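Local coordinates for protein acetyl-CoA acetyltransferase (PDB 3SS6) that probably catalyses the reversible thiolase condensation of two acetyl-CoA molecules into acetoacetyl-CoA and free CoA, at residues G21-K25 against F215-E219; R174-D178 against L230-K234. All coordinates share one frame; numbering follows the deposited sequence.

Interaction 1. Residues G21-K25 against F215-E219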
loop_
_atom_site.group_PDB
_atom_site.type_symbol
_atom_site.label_atom_id
_atom_site.label_comp_id
_atom_site.label_asym_id
_atom_site.label_seq_id
_atom_site.Cartn_x
_atom_site.Cartn_y
_atom_site.Cartn_z
ATOM N N GLY A 21 17.095 7.253 10.118
ATOM C CA GLY A 21 16.308 6.785 11.245
ATOM C C GLY A 21 16.774 7.374 12.564
ATOM O O GLY A 21 16.367 6.909 13.634
ATOM N N GLY A 22 17.613 8.405 12.483
ATOM C CA GLY A 22 18.195 9.038 13.665
ATOM C C GLY A 22 17.391 10.216 14.201
ATOM O O GLY A 22 16.161 10.172 14.262
ATOM N N ALA A 23 18.095 11.276 14.592
ATOM C CA ALA A 23 17.471 12.405 15.279
ATOM C C ALA A 23 16.382 13.076 14.457
ATOM O O ALA A 23 15.409 13.595 15.015
ATOM C CB ALA A 23 18.542 13.440 15.680
ATOM N N LEU A 24 16.546 13.071 13.133
ATOM C CA LEU A 24 15.604 13.748 12.236
ATOM C C LEU A 24 14.631 12.778 11.554
ATOM O O LEU A 24 13.999 13.111 10.547
ATOM C CB LEU A 24 16.374 14.587 11.190
ATOM C CG LEU A 24 17.297 15.649 11.786
ATOM C CD1 LEU A 24 18.221 16.266 10.715
ATOM C CD2 LEU A 24 16.459 16.729 12.507
ATOM N N LYS A 25 14.489 11.584 12.136
ATOM C CA LYS A 25 13.588 10.551 11.632
ATOM C C LYS A 25 12.215 11.070 11.235
ATOM O O LYS A 25 11.696 10.716 10.177
ATOM C CB LYS A 25 13.407 9.468 12.704
ATOM C CG LYS A 25 12.537 8.297 12.288
ATOM C CD LYS A 25 12.401 7.365 13.491
ATOM C CE LYS A 25 12.212 5.923 13.092
ATOM N NZ LYS A 25 12.171 5.049 14.301
ATOM N N PHE A 215 18.597 18.936 18.585
ATOM C CA PHE A 215 19.626 18.251 17.822
ATOM C C PHE A 215 20.655 19.271 17.349
ATOM O O PHE A 215 20.337 20.145 16.542
ATOM C CB PHE A 215 18.949 17.580 16.618
ATOM C CG PHE A 215 19.891 16.866 15.698
ATOM C CD1 PHE A 215 20.762 15.894 16.178
ATOM C CD2 PHE A 215 19.874 17.139 14.335
ATOM C CE1 PHE A 215 21.619 15.223 15.316
ATOM C CE2 PHE A 215 20.710 16.467 13.464
ATOM C CZ PHE A 215 21.600 15.511 13.956
ATOM N N SER A 216 21.887 19.157 17.848
ATOM C CA SER A 216 22.866 20.213 17.635
ATOM C C SER A 216 24.225 19.719 17.134
ATOM O O SER A 216 25.087 20.541 16.815
ATOM C CB SER A 216 23.036 21.048 18.912
ATOM O OG SER A 216 23.561 20.252 19.956
ATOM N N LYS A 217 24.410 18.400 17.053
ATOM C CA LYS A 217 25.698 17.834 16.650
ATOM C C LYS A 217 25.543 16.754 15.580
ATOM O O LYS A 217 24.655 15.902 15.671
ATOM C CB LYS A 217 26.427 17.236 17.854
ATOM C CG LYS A 217 26.454 18.148 19.079
ATOM C CD LYS A 217 27.401 19.326 18.901
ATOM C CE LYS A 217 28.855 18.872 18.939
ATOM N NZ LYS A 217 29.829 20.003 18.980
ATOM N N ASP A 218 26.425 16.791 14.587
ATOM C CA ASP A 218 26.448 15.783 13.525
ATOM C C ASP A 218 26.528 14.390 14.140
ATOM O O ASP A 218 27.362 14.140 15.020
ATOM C CB ASP A 218 27.664 16.021 12.624
ATOM C CG ASP A 218 27.598 17.353 11.891
ATOM O OD1 ASP A 218 26.575 17.620 11.211
ATOM O OD2 ASP A 218 28.575 18.132 11.984
ATOM N N GLU A 219 25.676 13.472 13.695
ATOM C CA GLU A 219 25.643 12.191 14.388
ATOM C C GLU A 219 26.199 11.014 13.585
ATOM O O GLU A 219 26.286 9.899 14.110
ATOM C CB GLU A 219 24.260 11.891 14.997
ATOM C CG GLU A 219 23.166 11.808 13.987
ATOM C CD GLU A 219 21.796 11.417 14.560
ATOM O OE1 GLU A 219 21.622 11.159 15.774
ATOM O OE2 GLU A 219 20.867 11.355 13.754
#

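Interaction 2. Residues R174-D178 against L230-K234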
loop_
_atom_site.group_PDB
_atom_site.type_symbol
_atom_site.label_atom_id
_atom_site.label_comp_id
_atom_site.label_asym_id
_atom_site.label_seq_id
_atom_site.Cartn_x
_atom_site.Cartn_y
_atom_site.Cartn_z
ATOM N N ARG A 174 41.105 -1.835 -1.857
ATOM C CA ARG A 174 40.302 -1.824 -0.641
ATOM C C ARG A 174 40.987 -0.981 0.434
ATOM O O ARG A 174 40.338 -0.182 1.106
ATOM C CB ARG A 174 40.092 -3.257 -0.135
ATOM C CG ARG A 174 39.438 -3.363 1.239
ATOM C CD ARG A 174 38.011 -2.803 1.256
ATOM N NE ARG A 174 37.350 -3.128 2.519
ATOM C CZ ARG A 174 36.666 -4.248 2.744
ATOM N NH1 ARG A 174 36.505 -5.149 1.777
ATOM N NH2 ARG A 174 36.117 -4.462 3.933
ATOM N N GLU A 175 42.297 -1.164 0.598
ATOM C CA GLU A 175 43.049 -0.373 1.578
ATOM C C GLU A 175 42.922 1.131 1.330
ATOM O O GLU A 175 42.671 1.896 2.262
ATOM C CB GLU A 175 44.526 -0.765 1.594
ATOM C CG GLU A 175 45.374 0.171 2.459
ATOM C CD GLU A 175 46.801 -0.317 2.618
ATOM O OE1 GLU A 175 46.987 -1.507 2.930
ATOM O OE2 GLU A 175 47.732 0.493 2.440
ATOM N N GLU A 176 43.116 1.561 0.084
ATOM C CA GLU A 176 42.978 2.983 -0.234
ATOM C C GLU A 176 41.606 3.511 0.178
ATOM O O GLU A 176 41.490 4.579 0.773
ATOM C CB GLU A 176 43.192 3.245 -1.727
ATOM C CG GLU A 176 44.638 3.133 -2.180
ATOM C CD GLU A 176 44.806 3.343 -3.677
ATOM O OE1 GLU A 176 44.171 2.611 -4.472
ATOM O OE2 GLU A 176 45.576 4.250 -4.059
ATOM N N GLN A 177 40.563 2.764 -0.153
ATOM C CA GLN A 177 39.208 3.185 0.189
ATOM C C GLN A 177 39.018 3.274 1.698
ATOM O O GLN A 177 38.436 4.237 2.203
ATOM C CB GLN A 177 38.182 2.216 -0.404
ATOM C CG GLN A 177 38.141 2.249 -1.935
ATOM C CD GLN A 177 37.280 1.150 -2.496
ATOM O OE1 GLN A 177 36.063 1.161 -2.334
ATOM N NE2 GLN A 177 37.910 0.171 -3.139
ATOM N N ASP A 178 39.508 2.267 2.413
ATOM C CA ASP A 178 39.326 2.231 3.857
ATOM C C ASP A 178 40.182 3.276 4.567
ATOM O O ASP A 178 39.820 3.744 5.650
ATOM C CB ASP A 178 39.545 0.820 4.415
ATOM C CG ASP A 178 38.388 -0.116 4.082
ATOM O OD1 ASP A 178 37.341 0.398 3.625
ATOM O OD2 ASP A 178 38.524 -1.347 4.279
ATOM N N LEU A 230 36.763 -1.539 9.549
ATOM C CA LEU A 230 36.531 -1.331 8.117
ATOM C C LEU A 230 36.948 -2.545 7.285
ATOM O O LEU A 230 36.247 -2.930 6.348
ATOM C CB LEU A 230 37.270 -0.088 7.624
ATOM C CG LEU A 230 36.685 1.241 8.099
ATOM C CD1 LEU A 230 37.714 2.378 7.949
ATOM C CD2 LEU A 230 35.395 1.556 7.359
ATOM N N ALA A 231 38.086 -3.145 7.629
ATOM C CA ALA A 231 38.611 -4.271 6.858
ATOM C C ALA A 231 37.726 -5.514 6.984
ATOM O O ALA A 231 37.784 -6.417 6.146
ATOM C CB ALA A 231 40.049 -4.593 7.272
ATOM N N GLY A 232 36.905 -5.559 8.028
ATOM C CA GLY A 232 36.067 -6.720 8.264
ATOM C C GLY A 232 34.701 -6.671 7.596
ATOM O O GLY A 232 33.957 -7.653 7.631
ATOM N N LEU A 233 34.368 -5.539 6.985
ATOM C CA LEU A 233 33.062 -5.383 6.339
ATOM C C LEU A 233 32.970 -6.128 5.005
ATOM O O LEU A 233 33.958 -6.261 4.283
ATOM C CB LEU A 233 32.743 -3.903 6.120
ATOM C CG LEU A 233 32.710 -3.014 7.364
ATOM C CD1 LEU A 233 32.366 -1.584 6.971
ATOM C CD2 LEU A 233 31.718 -3.545 8.396
ATOM N N LYS A 234 31.769 -6.604 4.685
ATOM C CA LYS A 234 31.522 -7.323 3.434
ATOM C C LYS A 234 31.261 -6.349 2.285
ATOM O O LYS A 234 30.728 -5.256 2.495
ATOM C CB LYS A 234 30.316 -8.253 3.595
ATOM C CG LYS A 234 28.983 -7.503 3.658
ATOM C CD LYS A 234 27.811 -8.422 3.987
ATOM C CE LYS A 234 27.861 -8.883 5.439
ATOM N NZ LYS A 234 26.664 -9.689 5.830
HETATM O O HOH W 1 35.683 -7.936 2.468
HETATM O O HOH W 2 35.132 -0.980 4.617
#

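Interaction 1. Residues G21-K25 against F215-E219
Ala23 sits against both Phe215 and Glu219, at the point where a type I beta turn from Gly22 to Lys25 meets the loop that leaves strand 212-215 of a two-stranded antiparallel hairpin. The turn is closed by its own backbone bond, Lys25 N to Gly22 O.

The apolar part centres on the Phe215 ring. Ala23 CB makes a CH-pi contact over one face, 3.6 Å from the centroid of the Phe215 ring and displaced toward its CD1-CE1 rim. Leu24 comes to the CD2-CE2 side with its branched end, crossing the phenylalanine side chain at about a right angle; CD1 of Leu24 lies 3.7 Å from CE2 of Phe215. Leu24 and Phe215 also both touch Ile206 of strand 204-207, so the patch continues into the hairpin.

The polar part is one carboxylate. Glu219 keeps its chain extended beyond CG (chi2 176°), which carries the acid to the start of the turn. Its OE2 lies 3.5 Å from Gly22 CA and takes two backbone N-H groups. One is that of Thr19, at the end of strand 7-19; the other, Ala23 N, donates to the syn lone pair of Glu219 OE2 at 2.9 Å, nearly straight at 170°.

Interaction 2. Residues R174-D178 against L230-K234
Arg174 reaches from the first turn of helix 174-194 to the carbonyls of Leu230 and Leu233, about where helix 227-231 gives way to loop. Its CB points toward that segment, and CG is anti to the backbone N (chi1 172°). A bend at chi2 (64°) then turns the chain so that CD and NE run alongside Asp178, one helical turn on. NE donates to Asp178 OD2 at 2.8 Å, a salt bridge within the helix that meets the carboxylate on its syn side but well out of its plane. This pairing helps fix the rotation of the guanidinium and directs its edge at the opposite backbone.

NH2 makes the crossing bonds. It gives one hydrogen to Leu230 O at 2.9 Å, with the acceptor almost exactly in the guanidinium plane, and another to Leu233 O at 2.8 Å, a more tilted bond. Leu230 O also accepts from Leu233 N, so the arginine joins the two carbonyls of a turn that already carries its own backbone bond. NH1 donates to a water 3.0 Å away, and that water in turn donates to Leu233 O, bridging the two.

Asp178 and Leu230 lie side by side and run in contrary senses, with Asp178 CG 3.7 Å from Leu230 CB. A second water donates to both Asp178 OD1 and Leu230 O, and Asn247 ND2 donates to OD1 as well, so both oxygens of this buried acid have partners. Leu230 CD1 approaches Asp178 O at 3.4 Å.

The contact thus fastens, within the N-terminal thiolase domain, the end of the short helix 227-231 to the start of helix 174-194. Leu230 extends the packing to Ala181 and Leu182 farther along the latter, while Gln177 and Glu176 reach helix 322-332.

How the interactions relate
From the N terminus, strand 7-19, a central strand of the thiolase core sheet, leads into 21-25, the first half of interaction 1. The chain next reaches 174-178, at the start of helix 174-194, and then passes through the hairpin of strands 204-207 and 212-215. At 215-219 interaction 1 closes a long loop; at 230-234 interaction 2 closes a shorter one of 51 intervening residues. Since their segments alternate, the two closures cross rather than nest. Interaction 1 ties the hairpin's exit to the turn after strand 7-19, and interaction 2 joins two helices farther out. Their centres lie about 26 Å apart and their nearest atoms about 14 Å, so the two do not touch.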